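PDB 2XR1: transcription termination factor FttA from Methanosarcina mazei, which probably terminates transcription genome-wide by cutting nascent RNA at the exit channel of RNA polymerase, acting as a zinc-dependent endonuclease and 5'-3' exonuclease. Local coordinates for residues L13-K16 and I17-N20. Sequence-based numbering, arbitrary orientation.
Sequences LKHK and IEKN
Lys14 and Glu18, one turn apart near the C-terminal end of helix 7-18, illustrate the i to i+4 salt bridge of an amphipathic helix. NZ of Lys14 stands 2.8 Å from OE2 of Glu18 and meets that oxygen from above the carboxylate, 57° out of its plane. Lys14 sends CG anti to its backbone N (chi1 178°), and bends further along the chain bring the ammonium back to the acid. Glu18 OE1, the farther oxygen from NZ, lies near the plane of the His15 ring at its edge, a loose 4.4 Å from CD2. Beneath the ion pair the backbone repeats the same spacing: Ile17 N bonds to Leu13 O at 3.0 Å, and Glu18 N to Lys14 O at the same separation. The next bond, Lys19 N to His15 O, stretches to 3.3 Å as the helix gives way to a turn, in which Asn20 N donates to Ile17 O at 2.7 Å.

The firm side belongs to Leu13 and buried Ile17, whose side chains leave the same flank of the helix. His15, Lys16 and Lys19 make up the looser, exposed side, where the aliphatic part of Lys19 folds back over the carbonyls of His15 and Lys16, CG lying 3.3 Å from Lys16 O. Asn20 sits at the margin, against Leu57 and Glu60 of helix 52-61. Lys14 NZ also makes a weak hydrogen bond to Thr28 O, just before strand 30-33. In this first KH domain the apolar flank packs on the sheet, Leu13 and Ile17 both touching Val30; Leu13 also meets Leu37, and Ile17 meets Leu39, on strand 36-41, and both reach Leu61 of helix 52-61 alongside.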
loop_
_atom_site.group_PDB
_atom_site.type_symbol
_atom_site.label_atom_id
_atom_site.label_comp_id
_atom_site.label_asym_id
_atom_site.label_seq_id
_atom_site.Cartn_x
_atom_site.Cartn_y
_atom_site.Cartn_z
ATOM N N LEU B 13 -13.011 -2.853 36.074
ATOM C CA LEU B 13 -12.074 -1.817 36.470
ATOM C C LEU B 13 -12.601 -1.047 37.668
ATOM O O LEU B 13 -11.826 -0.704 38.580
ATOM C CB LEU B 13 -11.753 -0.871 35.314
ATOM C CG LEU B 13 -10.805 -1.403 34.219
ATOM C CD1 LEU B 13 -10.770 -0.425 33.037
ATOM C CD2 LEU B 13 -9.405 -1.647 34.759
ATOM N N LYS B 14 -13.906 -0.780 37.690
ATOM C CA LYS B 14 -14.480 -0.069 38.821
ATOM C C LYS B 14 -14.204 -0.869 40.079
ATOM O O LYS B 14 -13.598 -0.363 41.020
ATOM C CB LYS B 14 -15.973 0.192 38.659
ATOM C CG LYS B 14 -16.587 0.906 39.878
ATOM C CD LYS B 14 -17.831 1.731 39.532
ATOM C CE LYS B 14 -18.898 1.695 40.659
ATOM N NZ LYS B 14 -18.607 2.421 41.955
ATOM N N HIS B 15 -14.575 -2.139 40.079
ATOM C CA HIS B 15 -14.428 -2.928 41.289
ATOM C C HIS B 15 -12.983 -3.093 41.749
ATOM O O HIS B 15 -12.698 -2.976 42.932
ATOM C CB HIS B 15 -15.158 -4.255 41.141
ATOM C CG HIS B 15 -16.642 -4.087 41.021
ATOM N ND1 HIS B 15 -17.430 -4.904 40.236
ATOM C CD2 HIS B 15 -17.475 -3.163 41.561
ATOM C CE1 HIS B 15 -18.687 -4.501 40.315
ATOM N NE2 HIS B 15 -18.740 -3.445 41.111
ATOM N N LYS B 16 -12.080 -3.342 40.813
ATOM C CA LYS B 16 -10.640 -3.344 41.080
ATOM C C LYS B 16 -10.214 -2.102 41.855
ATOM O O LYS B 16 -9.573 -2.192 42.892
ATOM C CB LYS B 16 -9.872 -3.383 39.750
ATOM C CG LYS B 16 -9.238 -4.714 39.404
ATOM C CD LYS B 16 -7.801 -4.776 39.923
ATOM C CE LYS B 16 -7.132 -6.130 39.634
ATOM N NZ LYS B 16 -6.771 -6.288 38.194
ATOM N N ILE B 17 -10.556 -0.937 41.319
ATOM C CA ILE B 17 -10.226 0.342 41.937
ATOM C C ILE B 17 -10.789 0.450 43.353
ATOM O O ILE B 17 -10.076 0.779 44.295
ATOM C CB ILE B 17 -10.807 1.490 41.126
ATOM C CG1 ILE B 17 -9.867 1.853 39.979
ATOM C CG2 ILE B 17 -11.036 2.700 42.012
ATOM C CD1 ILE B 17 -10.595 2.270 38.729
ATOM N N GLU B 18 -12.071 0.152 43.492
ATOM C CA GLU B 18 -12.764 0.356 44.750
ATOM C C GLU B 18 -12.146 -0.397 45.924
ATOM O O GLU B 18 -12.141 0.119 47.039
ATOM C CB GLU B 18 -14.244 0.011 44.609
ATOM C CG GLU B 18 -14.906 0.879 43.590
ATOM C CD GLU B 18 -16.307 1.234 43.925
ATOM O OE1 GLU B 18 -17.095 0.298 44.198
ATOM O OE2 GLU B 18 -16.621 2.449 43.877
ATOM N N LYS B 19 -11.608 -1.587 45.668
ATOM C CA LYS B 19 -10.871 -2.315 46.709
ATOM C C LYS B 19 -9.388 -1.926 46.816
ATOM O O LYS B 19 -8.653 -2.532 47.579
ATOM C CB LYS B 19 -11.022 -3.835 46.541
ATOM C CG LYS B 19 -10.599 -4.397 45.191
ATOM C CD LYS B 19 -11.076 -5.837 45.006
ATOM C CE LYS B 19 -12.601 -5.977 45.117
ATOM N NZ LYS B 19 -13.129 -7.179 44.396
ATOM N N ASN B 20 -8.942 -0.937 46.044
ATOM C CA ASN B 20 -7.611 -0.360 46.251
ATOM C C ASN B 20 -7.664 0.970 46.968
ATOM O O ASN B 20 -6.650 1.406 47.501
ATOM C CB ASN B 20 -6.831 -0.213 44.929
ATOM C CG ASN B 20 -5.726 -1.280 44.763
ATOM O OD1 ASN B 20 -5.513 -2.114 45.641
ATOM N ND2 ASN B 20 -5.029 -1.248 43.623
#